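Local atomic coordinates of penicillin-binding protein activator LpoA (Escherichia coli, PDB entry 6DR3), a protein that regulates peptidoglycan synthesis, is essential for the function of penicillin-binding protein 1A and stimulates its transpeptidase activity in vitro; its amino-terminal domain is described here. Residues Q23-Q26 and T32-N35; L39-L44 and T73-E78; R108-K113 and L129-P134; M155-A160 and D184-P189; W175-R180 and A197-R202. All coordinates share one frame; numbering follows the deposited sequence.

Contact 1 of 5, residues Q23-Q26 and T32-N35; sequences QQMQ and TRIN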
# COMPACT_ATOMS: atom_id res chain seq x y z
N GLN A 23 -14.65 17.81 14.02
CA GLN A 23 -14.97 19.20 14.31
C GLN A 23 -15.53 19.91 13.08
O GLN A 23 -16.52 20.64 13.17
CB GLN A 23 -13.73 19.93 14.83
CG GLN A 23 -13.95 21.40 15.17
CD GLN A 23 -14.98 21.59 16.27
OE1 GLN A 23 -16.07 22.10 16.03
NE2 GLN A 23 -14.62 21.19 17.48
N GLN A 24 -14.91 19.69 11.92
CA GLN A 24 -15.42 20.29 10.69
C GLN A 24 -16.77 19.70 10.32
O GLN A 24 -17.65 20.42 9.83
CB GLN A 24 -14.42 20.08 9.55
CG GLN A 24 -13.04 20.64 9.81
CD GLN A 24 -13.07 22.11 10.17
OE1 GLN A 24 -13.64 22.93 9.45
NE2 GLN A 24 -12.46 22.46 11.30
N MET A 25 -16.95 18.39 10.54
CA MET A 25 -18.24 17.77 10.26
C MET A 25 -19.36 18.46 11.03
O MET A 25 -20.47 18.64 10.51
CB MET A 25 -18.18 16.28 10.63
CG MET A 25 -19.45 15.51 10.32
SD MET A 25 -19.31 13.76 10.71
CE MET A 25 -19.34 13.80 12.51
N GLN A 26 -19.09 18.88 12.27
CA GLN A 26 -20.09 19.52 13.10
C GLN A 26 -20.35 20.97 12.71
O GLN A 26 -21.29 21.57 13.24
CB GLN A 26 -19.67 19.44 14.57
CG GLN A 26 -19.61 18.02 15.12
CD GLN A 26 -19.06 17.96 16.53
OE1 GLN A 26 -18.64 18.97 17.09
NE2 GLN A 26 -19.06 16.76 17.10
N THR A 32 -20.93 18.88 1.92
CA THR A 32 -19.74 19.25 2.68
C THR A 32 -19.62 18.41 3.95
O THR A 32 -18.53 17.94 4.29
CB THR A 32 -19.80 20.74 3.04
OG1 THR A 32 -19.92 21.51 1.83
CG2 THR A 32 -18.54 21.18 3.79
N ARG A 33 -20.74 18.19 4.64
CA ARG A 33 -20.73 17.39 5.85
C ARG A 33 -20.42 15.93 5.54
O ARG A 33 -19.66 15.28 6.27
CB ARG A 33 -22.08 17.51 6.57
CG ARG A 33 -22.14 16.81 7.91
CD ARG A 33 -23.56 16.77 8.44
NE ARG A 33 -23.63 16.20 9.79
CZ ARG A 33 -23.50 16.89 10.91
NH1 ARG A 33 -23.30 18.20 10.88
NH2 ARG A 33 -23.58 16.27 12.08
N ILE A 34 -20.99 15.39 4.46
CA ILE A 34 -20.72 14.01 4.08
C ILE A 34 -19.23 13.81 3.83
O ILE A 34 -18.64 12.81 4.26
CB ILE A 34 -21.55 13.61 2.84
CG1 ILE A 34 -23.04 13.51 3.22
CG2 ILE A 34 -21.06 12.28 2.25
CD1 ILE A 34 -23.96 13.30 2.03
N ASN A 35 -18.60 14.75 3.13
CA ASN A 35 -17.18 14.62 2.84
C ASN A 35 -16.35 14.59 4.12
O ASN A 35 -15.47 13.74 4.29
CB ASN A 35 -16.72 15.76 1.92
CG ASN A 35 -17.32 15.66 0.53
OD1 ASN A 35 -17.65 14.57 0.07
ND2 ASN A 35 -17.45 16.80 -0.14
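The aliphatic part of Arg33 overlaps the CG methylene of Met25, the CG atoms of the two residues lying 3.8 Å apart where the side chains meet at a slant. Both turn CG away from the backbone N (chi1 -177° in Met25, -175° in Arg33), and the arginine then runs extended to NE, which brings its guanidinium beside the Met25 carbonyl. There Arg33 NH1 approaches Met25 O to 2.9 Å, but the oxygen lies over one face of the guanidinium and the angle is too poor for a hydrogen bond. The hydrogen bond of NH1 goes instead to Ser28 O in the connection to helix 30-47, while the Ser28 hydroxyl has both Gln24 O and Met25 O as acceptors, which must share its one proton. Met25 also packs on Trp36 and Gln37 of helix 30-47. A positive charge against Met25 O is probably favourable even without a direct bond, and the bond to Ser28 O helps to hold the guanidinium there.

Contact 2 of 5, residues L39-L44 and T73-E78; sequences LAIRAL and TLLAVE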
# COMPACT_ATOMS: atom_id res chain seq x y z
N LEU A 39 -14.13 11.46 5.74
CA LEU A 39 -12.75 11.62 6.19
C LEU A 39 -12.59 11.21 7.65
O LEU A 39 -11.59 10.59 8.02
CB LEU A 39 -12.31 13.07 5.98
CG LEU A 39 -11.96 13.41 4.53
CD1 LEU A 39 -12.06 14.91 4.28
CD2 LEU A 39 -10.56 12.92 4.21
N ALA A 40 -13.57 11.55 8.49
CA ALA A 40 -13.53 11.11 9.88
C ALA A 40 -13.47 9.60 9.97
O ALA A 40 -12.70 9.05 10.77
CB ALA A 40 -14.76 11.64 10.63
N ILE A 41 -14.28 8.90 9.17
CA ILE A 41 -14.23 7.44 9.15
C ILE A 41 -12.83 6.96 8.79
O ILE A 41 -12.27 6.07 9.44
CB ILE A 41 -15.28 6.89 8.16
CG1 ILE A 41 -16.69 7.31 8.59
CG2 ILE A 41 -15.20 5.37 8.06
CD1 ILE A 41 -17.73 7.17 7.50
N ARG A 42 -12.25 7.55 7.74
CA ARG A 42 -10.91 7.16 7.32
C ARG A 42 -9.90 7.33 8.44
O ARG A 42 -9.06 6.45 8.68
CB ARG A 42 -10.49 7.98 6.09
CG ARG A 42 -9.24 7.48 5.39
CD ARG A 42 -8.65 8.55 4.46
NE ARG A 42 -9.61 8.99 3.45
CZ ARG A 42 -9.31 9.80 2.43
NH1 ARG A 42 -8.07 10.26 2.29
NH2 ARG A 42 -10.24 10.15 1.56
N ALA A 43 -9.96 8.46 9.15
CA ALA A 43 -9.01 8.72 10.22
C ALA A 43 -9.27 7.83 11.43
O ALA A 43 -8.33 7.33 12.05
CB ALA A 43 -9.06 10.20 10.62
N LEU A 44 -10.55 7.63 11.78
CA LEU A 44 -10.87 6.76 12.91
C LEU A 44 -10.31 5.36 12.70
O LEU A 44 -9.76 4.76 13.63
CB LEU A 44 -12.38 6.71 13.11
CG LEU A 44 -13.05 7.98 13.65
CD1 LEU A 44 -14.56 7.90 13.53
CD2 LEU A 44 -12.64 8.22 15.10
N THR A 73 -17.18 2.50 -0.41
CA THR A 73 -16.83 1.10 -0.64
C THR A 73 -15.40 0.81 -0.19
O THR A 73 -15.12 -0.27 0.33
CB THR A 73 -17.00 0.74 -2.12
OG1 THR A 73 -16.13 1.54 -2.92
CG2 THR A 73 -18.45 0.95 -2.57
N LEU A 74 -14.50 1.77 -0.39
CA LEU A 74 -13.12 1.57 0.04
C LEU A 74 -13.01 1.58 1.56
O LEU A 74 -12.29 0.77 2.15
CB LEU A 74 -12.22 2.64 -0.57
CG LEU A 74 -10.72 2.53 -0.30
CD1 LEU A 74 -10.18 1.15 -0.64
CD2 LEU A 74 -9.97 3.60 -1.08
N LEU A 75 -13.74 2.49 2.22
CA LEU A 75 -13.77 2.49 3.68
C LEU A 75 -14.34 1.19 4.22
O LEU A 75 -13.93 0.73 5.30
CB LEU A 75 -14.59 3.67 4.19
CG LEU A 75 -14.04 5.07 3.90
CD1 LEU A 75 -15.09 6.12 4.22
CD2 LEU A 75 -12.77 5.34 4.69
N ALA A 76 -15.27 0.57 3.50
CA ALA A 76 -15.82 -0.71 3.94
C ALA A 76 -14.74 -1.77 4.04
O ALA A 76 -14.76 -2.60 4.96
CB ALA A 76 -16.93 -1.16 2.99
N VAL A 77 -13.80 -1.78 3.09
CA VAL A 77 -12.70 -2.74 3.13
C VAL A 77 -11.81 -2.48 4.33
O VAL A 77 -11.46 -3.40 5.08
CB VAL A 77 -11.90 -2.70 1.82
CG1 VAL A 77 -10.70 -3.64 1.89
CG2 VAL A 77 -12.79 -3.06 0.63
N GLU A 78 -11.42 -1.22 4.53
CA GLU A 78 -10.52 -0.88 5.63
C GLU A 78 -11.15 -1.22 6.97
O GLU A 78 -10.46 -1.67 7.90
CB GLU A 78 -10.16 0.60 5.56
CG GLU A 78 -9.45 0.99 4.27
CD GLU A 78 -9.10 2.47 4.20
OE1 GLU A 78 -9.85 3.29 4.76
OE2 GLU A 78 -8.06 2.81 3.59
O HOH W 1 -8.25 4.43 6.70
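Leu75 reaches across from helix 66-82 and sets its two methyl groups on two successive residues of helix 30-47. CD1 of Leu75 meets the CG2 branch of Ile41 at 3.9 Å, and CD2 of Leu75 lies 3.7 Å from Arg42 CA, also touching CB. With CG of Leu75 anti to its carbonyl carbon (chi1 -65°), the fork of the leucine stands across both side chains at about a right angle. This is the close-packed, apolar part, and Leu56 of helix 50-58 adds to it by packing on Ile41. The two segments run nearly parallel, their axes 20° apart and 10.3 Å at closest approach; near-parallel helices with a further helix between them in sequence are a feature of TPR-like helical arrays such as this domain. Toward Glu78 the packing gives way to water: the nearest direct approach, Arg42 CG to Glu78 OE1, is 4.3 Å, and a water molecule spans the gap, donating to Arg42 O at 2.9 Å and to Glu78 OE1 at 2.8 Å. The polar ends have further partners outside the two segments. Arg42 NH2 is hydrogen-bonded to Met10 O, and one face of its guanidinium is covered by Leu39 CD2 from its own helix, 3.8 Å above the plane. Glu78 OE2 forms a salt bridge with Arg108 NE of helix 103-117.

Contact 3 of 5, residues R108-K113 and L129-P134; sequences RYWQAK and LIAQEP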
# COMPACT_ATOMS: atom_id res chain seq x y z
N ARG A 108 -4.43 3.16 -1.31
CA ARG A 108 -5.12 2.50 -0.20
C ARG A 108 -5.71 1.16 -0.64
O ARG A 108 -5.76 0.22 0.16
CB ARG A 108 -6.22 3.41 0.34
CG ARG A 108 -5.70 4.61 1.12
CD ARG A 108 -6.77 5.68 1.24
NE ARG A 108 -7.99 5.17 1.87
CZ ARG A 108 -9.18 5.75 1.77
NH1 ARG A 108 -9.33 6.86 1.05
NH2 ARG A 108 -10.23 5.21 2.37
N TYR A 109 -6.17 1.07 -1.88
CA TYR A 109 -6.62 -0.22 -2.41
C TYR A 109 -5.52 -1.26 -2.31
O TYR A 109 -5.74 -2.37 -1.82
CB TYR A 109 -7.09 -0.05 -3.86
CG TYR A 109 -7.24 -1.36 -4.61
CD1 TYR A 109 -8.43 -2.07 -4.58
CD2 TYR A 109 -6.18 -1.88 -5.35
CE1 TYR A 109 -8.56 -3.26 -5.26
CE2 TYR A 109 -6.30 -3.07 -6.03
CZ TYR A 109 -7.50 -3.76 -5.98
OH TYR A 109 -7.63 -4.95 -6.67
N TRP A 110 -4.32 -0.92 -2.78
CA TRP A 110 -3.22 -1.87 -2.72
C TRP A 110 -2.75 -2.11 -1.29
O TRP A 110 -2.34 -3.23 -0.95
CB TRP A 110 -2.05 -1.38 -3.58
CG TRP A 110 -2.38 -1.40 -5.04
CD1 TRP A 110 -2.55 -0.32 -5.86
CD2 TRP A 110 -2.58 -2.56 -5.86
NE1 TRP A 110 -2.85 -0.74 -7.13
CE2 TRP A 110 -2.87 -2.11 -7.16
CE3 TRP A 110 -2.55 -3.93 -5.62
CZ2 TRP A 110 -3.12 -2.98 -8.22
CZ3 TRP A 110 -2.80 -4.80 -6.67
CH2 TRP A 110 -3.08 -4.32 -7.95
N GLN A 111 -2.82 -1.09 -0.43
CA GLN A 111 -2.49 -1.32 0.98
C GLN A 111 -3.46 -2.33 1.59
O GLN A 111 -3.05 -3.16 2.42
CB GLN A 111 -2.53 -0.01 1.75
CG GLN A 111 -1.99 -0.13 3.17
CD GLN A 111 -0.51 -0.46 3.21
OE1 GLN A 111 0.29 0.13 2.50
NE2 GLN A 111 -0.14 -1.43 4.05
N ALA A 112 -4.73 -2.27 1.21
CA ALA A 112 -5.69 -3.26 1.69
C ALA A 112 -5.32 -4.66 1.22
O ALA A 112 -5.45 -5.63 1.98
CB ALA A 112 -7.10 -2.89 1.23
N LYS A 113 -4.86 -4.79 -0.02
CA LYS A 113 -4.41 -6.09 -0.50
C LYS A 113 -3.15 -6.54 0.22
O LYS A 113 -3.01 -7.72 0.56
CB LYS A 113 -4.18 -6.04 -2.01
CG LYS A 113 -5.40 -5.63 -2.81
CD LYS A 113 -5.40 -6.24 -4.20
CE LYS A 113 -5.82 -7.71 -4.17
NZ LYS A 113 -5.94 -8.29 -5.53
N LEU A 129 2.68 -4.93 -3.66
CA LEU A 129 3.70 -3.95 -3.30
C LEU A 129 4.22 -3.23 -4.54
O LEU A 129 4.43 -2.01 -4.51
CB LEU A 129 4.85 -4.64 -2.57
CG LEU A 129 4.55 -5.12 -1.15
CD1 LEU A 129 5.58 -6.14 -0.71
CD2 LEU A 129 4.52 -3.93 -0.20
N ILE A 130 4.43 -3.97 -5.63
CA ILE A 130 4.97 -3.37 -6.85
C ILE A 130 3.95 -2.42 -7.48
O ILE A 130 4.30 -1.36 -7.99
CB ILE A 130 5.41 -4.47 -7.83
CG1 ILE A 130 6.63 -5.20 -7.27
CG2 ILE A 130 5.71 -3.90 -9.21
CD1 ILE A 130 6.96 -6.49 -7.98
N ALA A 131 2.67 -2.80 -7.45
CA ALA A 131 1.64 -1.93 -8.02
C ALA A 131 1.46 -0.66 -7.19
O ALA A 131 1.11 0.39 -7.75
CB ALA A 131 0.31 -2.68 -8.11
N GLN A 132 1.70 -0.73 -5.88
CA GLN A 132 1.51 0.43 -5.02
C GLN A 132 2.68 1.40 -5.07
O GLN A 132 2.48 2.61 -4.96
CB GLN A 132 1.30 -0.03 -3.57
CG GLN A 132 0.92 1.09 -2.60
CD GLN A 132 1.13 0.69 -1.16
OE1 GLN A 132 2.21 0.23 -0.78
NE2 GLN A 132 0.11 0.88 -0.33
N GLU A 133 3.90 0.89 -5.24
CA GLU A 133 5.09 1.73 -5.11
C GLU A 133 5.05 2.99 -5.96
O GLU A 133 5.41 4.06 -5.44
CB GLU A 133 6.34 0.89 -5.43
CG GLU A 133 7.65 1.66 -5.34
CD GLU A 133 7.95 2.47 -6.59
OE1 GLU A 133 7.54 2.05 -7.69
OE2 GLU A 133 8.58 3.54 -6.46
N PRO A 134 4.65 2.96 -7.23
CA PRO A 134 4.64 4.20 -8.02
C PRO A 134 3.67 5.25 -7.48
O PRO A 134 3.81 6.43 -7.81
CB PRO A 134 4.23 3.74 -9.42
CG PRO A 134 4.45 2.26 -9.44
CD PRO A 134 4.23 1.80 -8.04
O HOH W 2 2.94 0.23 1.78
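Helices 103-117 and 123-132, neighbours in this all-helical domain, meet through Trp110 and Gln111 of the first and Ala131 and Gln132 of the second. Ala131 CB sits over the face of the indole in a CH-pi contact, 3.5 Å from the centroid of the Trp110 six-membered ring and 16° off its normal. Tyr109 CE2 lies over the opposite face, so the ring is held between the two. Beside it, Trp110 CB packs on Gln132 CB at 3.6 Å. With CG anti to the backbone N (chi1 -173°), the extended Gln132 chain slides past the tryptophan to Gln111. Gln132 NE2 donates to Gln111 OE1 at 2.9 Å, almost straight at 178°; the acceptor lies in the Gln132 amide plane, while the donor is tilted from the Gln111 carbonyl plane. The same NE2 is hydrogen-bonded to Ala107 O, and Gln132 OE1 to Asn144 ND2 of helix 138-153. Consecutive helices joined by such side-chain packing are consistent with the TPR-like, all-helical architecture of this domain.

Contact 4 of 5, residues M155-A160 and D184-P189; sequences MTQEQA and DNRNDP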
# COMPACT_ATOMS: atom_id res chain seq x y z
N MET A 155 11.87 -16.09 1.21
CA MET A 155 11.66 -17.29 0.43
C MET A 155 12.93 -18.13 0.38
O MET A 155 14.04 -17.65 0.63
CB MET A 155 11.24 -16.94 -1.00
CG MET A 155 9.94 -16.18 -1.12
SD MET A 155 9.50 -15.95 -2.85
CE MET A 155 8.00 -14.98 -2.70
N THR A 156 12.75 -19.40 0.05
CA THR A 156 13.86 -20.30 -0.23
C THR A 156 14.11 -20.34 -1.73
O THR A 156 13.26 -19.94 -2.53
CB THR A 156 13.57 -21.71 0.30
OG1 THR A 156 12.48 -22.28 -0.42
CG2 THR A 156 13.23 -21.66 1.79
N GLN A 157 15.29 -20.83 -2.10
CA GLN A 157 15.62 -20.97 -3.52
C GLN A 157 14.57 -21.81 -4.24
O GLN A 157 14.17 -21.49 -5.37
CB GLN A 157 17.00 -21.60 -3.68
CG GLN A 157 18.12 -20.81 -3.01
CD GLN A 157 19.46 -21.52 -3.08
OE1 GLN A 157 19.58 -22.60 -3.66
NE2 GLN A 157 20.48 -20.91 -2.48
N GLU A 158 14.10 -22.89 -3.60
CA GLU A 158 13.09 -23.74 -4.22
C GLU A 158 11.77 -22.99 -4.39
O GLU A 158 11.16 -23.02 -5.46
CB GLU A 158 12.89 -25.00 -3.39
CG GLU A 158 14.08 -25.94 -3.37
CD GLU A 158 13.81 -27.22 -2.61
OE1 GLU A 158 12.69 -27.37 -2.08
OE2 GLU A 158 14.71 -28.09 -2.54
N GLN A 159 11.31 -22.33 -3.33
CA GLN A 159 10.05 -21.60 -3.40
C GLN A 159 10.09 -20.54 -4.50
O GLN A 159 9.09 -20.34 -5.21
CB GLN A 159 9.75 -20.95 -2.05
CG GLN A 159 9.52 -21.95 -0.92
CD GLN A 159 9.68 -21.32 0.46
OE1 GLN A 159 9.86 -20.11 0.59
NE2 GLN A 159 9.61 -22.15 1.49
N ALA A 160 11.22 -19.86 -4.65
CA ALA A 160 11.33 -18.82 -5.67
C ALA A 160 11.40 -19.41 -7.08
O ALA A 160 10.93 -18.79 -8.03
CB ALA A 160 12.55 -17.94 -5.40
N ASP A 184 23.02 -16.10 -4.17
CA ASP A 184 24.30 -16.56 -4.68
C ASP A 184 25.51 -15.95 -3.98
O ASP A 184 26.58 -16.55 -4.02
CB ASP A 184 24.39 -16.26 -6.18
CG ASP A 184 23.42 -17.10 -7.00
OD1 ASP A 184 22.72 -17.95 -6.41
OD2 ASP A 184 23.37 -16.91 -8.24
N ASN A 185 25.37 -14.79 -3.35
CA ASN A 185 26.51 -14.08 -2.78
C ASN A 185 26.36 -13.77 -1.30
O ASN A 185 27.24 -13.11 -0.74
CB ASN A 185 26.76 -12.78 -3.55
CG ASN A 185 27.07 -13.01 -5.02
OD1 ASN A 185 28.22 -13.24 -5.39
ND2 ASN A 185 26.05 -12.95 -5.86
N ARG A 186 25.28 -14.20 -0.65
CA ARG A 186 25.04 -13.82 0.74
C ARG A 186 26.15 -14.27 1.68
O ARG A 186 26.16 -13.84 2.84
CB ARG A 186 23.69 -14.39 1.22
CG ARG A 186 23.48 -15.87 0.96
CD ARG A 186 22.08 -16.29 1.36
NE ARG A 186 21.74 -17.61 0.83
CZ ARG A 186 20.54 -18.17 0.94
NH1 ARG A 186 19.55 -17.52 1.55
NH2 ARG A 186 20.32 -19.37 0.43
N ASN A 187 27.08 -15.11 1.22
CA ASN A 187 28.21 -15.54 2.04
C ASN A 187 29.48 -14.76 1.77
O ASN A 187 30.53 -15.08 2.34
CB ASN A 187 28.47 -17.03 1.82
CG ASN A 187 29.11 -17.69 3.03
OD1 ASN A 187 28.44 -18.03 4.00
ND2 ASN A 187 30.42 -17.89 2.97
N ASP A 188 29.43 -13.74 0.91
CA ASP A 188 30.60 -12.91 0.60
C ASP A 188 30.15 -11.46 0.54
O ASP A 188 29.71 -10.97 -0.51
CB ASP A 188 31.25 -13.34 -0.71
CG ASP A 188 32.60 -12.68 -0.94
OD1 ASP A 188 32.82 -11.55 -0.43
OD2 ASP A 188 33.45 -13.28 -1.63
N PRO A 189 30.24 -10.73 1.66
CA PRO A 189 29.76 -9.34 1.67
C PRO A 189 30.35 -8.47 0.57
O PRO A 189 29.63 -7.65 -0.01
CB PRO A 189 30.17 -8.83 3.06
CG PRO A 189 30.29 -10.06 3.89
CD PRO A 189 30.78 -11.13 2.97
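Gln157, the first residue of helix 157-161 after its capping box, meets Arg186 at the surface, in the type I turn from Asn185 to Asp188 that follows helix 170-185. In the box, Gln159 N donates to Thr156 OG1 at 3.1 Å, and Thr156 N returns a bond to Gln159 OE1 at 3.0 Å, approaching from above the plane of that carbonyl. Asp188 N closes the turn on Asn185 O at 2.8 Å, and Asp188 in turn caps helix 189-202 through Met191 N. Between the helix start and the turn, only the ends of the two long side chains meet: Gln157 NE2 lies 3.3 Å from Arg186 NH2, the amide and guanidinium planes being 28° apart. With CG between the backbone N and the carbonyl carbon (chi1 51°), the Arg186 chain extends to NE and carries its guanidinium to the Gln157 amide. The guanidinium also forms a cation-pi interaction with Trp182. Since both facing nitrogens are donors, the pair as modelled is a close approach and not a hydrogen bond. The two ends of a side-chain amide are hard to tell apart in X-ray maps, so the orientation of the Gln157 amide is open to some doubt, and the contact probably contributes little cohesion.

Contact 5 of 5, residues W175-R180 and A197-R202; sequences WLDLQR and ADWQKR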
# COMPACT_ATOMS: atom_id res chain seq x y z
N TRP A 175 13.21 -7.57 -9.46
CA TRP A 175 13.25 -7.93 -8.05
C TRP A 175 13.70 -9.38 -7.87
O TRP A 175 14.51 -9.68 -6.99
CB TRP A 175 11.89 -7.72 -7.40
CG TRP A 175 11.63 -6.31 -6.97
CD1 TRP A 175 10.65 -5.47 -7.43
CD2 TRP A 175 12.35 -5.56 -5.98
NE1 TRP A 175 10.72 -4.26 -6.79
CE2 TRP A 175 11.76 -4.29 -5.89
CE3 TRP A 175 13.45 -5.85 -5.16
CZ2 TRP A 175 12.22 -3.31 -5.02
CZ3 TRP A 175 13.90 -4.87 -4.29
CH2 TRP A 175 13.29 -3.62 -4.23
N LEU A 176 13.17 -10.28 -8.69
CA LEU A 176 13.56 -11.68 -8.60
C LEU A 176 15.02 -11.89 -8.99
O LEU A 176 15.67 -12.81 -8.49
CB LEU A 176 12.65 -12.55 -9.47
CG LEU A 176 11.17 -12.57 -9.05
CD1 LEU A 176 10.35 -13.33 -10.08
CD2 LEU A 176 11.01 -13.19 -7.67
N ASP A 177 15.55 -11.04 -9.88
CA ASP A 177 16.96 -11.12 -10.20
C ASP A 177 17.82 -10.73 -9.01
O ASP A 177 18.83 -11.39 -8.72
CB ASP A 177 17.28 -10.23 -11.40
CG ASP A 177 18.67 -10.48 -11.96
OD1 ASP A 177 18.82 -11.42 -12.77
OD2 ASP A 177 19.61 -9.76 -11.57
N LEU A 178 17.45 -9.67 -8.29
CA LEU A 178 18.20 -9.29 -7.10
C LEU A 178 18.09 -10.36 -6.03
O LEU A 178 19.06 -10.62 -5.30
CB LEU A 178 17.69 -7.95 -6.57
CG LEU A 178 18.42 -7.37 -5.36
CD1 LEU A 178 19.90 -7.14 -5.66
CD2 LEU A 178 17.77 -6.08 -4.90
N GLN A 179 16.92 -10.99 -5.90
CA GLN A 179 16.77 -12.12 -5.00
C GLN A 179 17.83 -13.18 -5.29
O GLN A 179 18.47 -13.70 -4.37
CB GLN A 179 15.36 -12.71 -5.15
CG GLN A 179 15.02 -13.78 -4.13
CD GLN A 179 13.67 -14.43 -4.42
OE1 GLN A 179 13.36 -14.76 -5.57
NE2 GLN A 179 12.86 -14.60 -3.39
N ARG A 180 18.02 -13.52 -6.57
CA ARG A 180 19.02 -14.52 -6.93
C ARG A 180 20.43 -14.04 -6.60
O ARG A 180 21.26 -14.82 -6.12
CB ARG A 180 18.91 -14.86 -8.42
CG ARG A 180 17.84 -15.88 -8.75
CD ARG A 180 18.43 -17.10 -9.43
NE ARG A 180 19.45 -17.76 -8.60
CZ ARG A 180 20.19 -18.78 -9.00
NH1 ARG A 180 20.05 -19.29 -10.22
NH2 ARG A 180 21.09 -19.31 -8.18
N ALA A 197 25.66 -3.64 -7.12
CA ALA A 197 26.00 -2.55 -8.03
C ALA A 197 25.75 -2.95 -9.48
O ALA A 197 25.23 -2.14 -10.26
CB ALA A 197 27.46 -2.14 -7.83
N ASP A 198 26.09 -4.18 -9.85
CA ASP A 198 25.83 -4.64 -11.21
C ASP A 198 24.33 -4.77 -11.45
O ASP A 198 23.84 -4.44 -12.54
CB ASP A 198 26.54 -5.96 -11.47
CG ASP A 198 28.05 -5.80 -11.59
OD1 ASP A 198 28.52 -4.68 -11.86
OD2 ASP A 198 28.76 -6.81 -11.42
N TRP A 199 23.58 -5.26 -10.46
CA TRP A 199 22.13 -5.35 -10.60
C TRP A 199 21.52 -3.97 -10.85
O TRP A 199 20.63 -3.82 -11.69
CB TRP A 199 21.51 -5.99 -9.36
CG TRP A 199 20.01 -5.95 -9.37
CD1 TRP A 199 19.17 -6.82 -10.01
CD2 TRP A 199 19.18 -4.99 -8.72
NE1 TRP A 199 17.86 -6.45 -9.79
CE2 TRP A 199 17.84 -5.33 -9.00
CE3 TRP A 199 19.43 -3.87 -7.92
CZ2 TRP A 199 16.76 -4.60 -8.51
CZ3 TRP A 199 18.35 -3.14 -7.43
CH2 TRP A 199 17.03 -3.51 -7.73
N GLN A 200 21.99 -2.96 -10.12
CA GLN A 200 21.48 -1.61 -10.31
C GLN A 200 21.65 -1.16 -11.75
O GLN A 200 20.80 -0.44 -12.29
CB GLN A 200 22.18 -0.65 -9.35
CG GLN A 200 21.79 -0.85 -7.88
CD GLN A 200 22.55 0.07 -6.94
OE1 GLN A 200 23.77 -0.02 -6.81
NE2 GLN A 200 21.82 0.95 -6.27
N LYS A 201 22.74 -1.57 -12.39
CA LYS A 201 22.97 -1.24 -13.79
C LYS A 201 22.24 -2.19 -14.73
O LYS A 201 22.10 -1.88 -15.92
CB LYS A 201 24.47 -1.25 -14.09
CG LYS A 201 25.20 -0.04 -13.53
CD LYS A 201 26.70 -0.25 -13.46
CE LYS A 201 27.42 1.04 -13.09
NZ LYS A 201 28.84 0.82 -12.71
N ARG A 202 21.78 -3.34 -14.23
CA ARG A 202 20.95 -4.23 -15.04
C ARG A 202 19.51 -3.74 -15.11
O ARG A 202 18.89 -3.77 -16.17
CB ARG A 202 20.98 -5.65 -14.48
CG ARG A 202 22.11 -6.52 -14.99
CD ARG A 202 21.74 -7.99 -14.85
NE ARG A 202 21.53 -8.40 -13.47
CZ ARG A 202 22.51 -8.60 -12.59
NH1 ARG A 202 23.77 -8.42 -12.93
NH2 ARG A 202 22.21 -8.98 -11.35
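Asp177 and Arg202 form a salt bridge in which a single carboxylate oxygen takes both nitrogens of one guanidinium edge. Arg202 NH2 donates to Asp177 OD2 at 2.7 Å, meeting it nearly along its C-O axis, and Arg202 NE adds a weak bond to the same oxygen at 3.0 Å. The bridge ties helix 170-185 to helix 189-202, an antiparallel pair near the C-terminal end of this TPR-like domain; the local axes run 163° apart in direction and approach to 10.4 Å. OD2 lies close to the guanidinium plane, yet the carboxylate itself is turned 66° from it, which leaves OD1 of Asp177 out of the bridge. A bend at chi3 folds Arg202 back so that one face of its guanidinium rests over Trp199 CA. Asp177 OD2 also lies at the edge of the indole, 3.4 Å from Trp199 CD1. Further in, Trp199 presents a face to Leu178: Leu178 CB makes a CH-pi contact 3.6 Å from the centroid of the five-membered ring, 17° off the normal. The indole nitrogen of Trp199 is hydrogen-bonded to Gly174 O, which helps to fix the rotation of the ring. Leu178, packed also on Trp149 of helix 138-153, spreads its methyls over the same indole face, with CD1 3.8 Å from Trp199 CD2 and CD2 3.9 Å from Trp199 CH2.

Overall arrangement
From the N terminus, contact 1 closes a loop of five residues between helices 18-25 and 30-47, and contact 2 continues on helix 30-47, closing 28 residues against helix 66-82. Contact 3 then closes 15 residues between helices 103-117 and 123-132 near the centre of the chain. These three follow in series, and none nests in another. Contacts 4 and 5, closing 23 and 16 residues, cross: their segments alternate along the chain and share helix 170-185, with 155-160 packing on Gln179 where they touch. Contact 3 sits between contacts 2 and 5: Arg108 reaches contact 2 and Ile130 packs on Trp175 of contact 5. The elongated array spans about 53 Å between the centres of contacts 1 and 4.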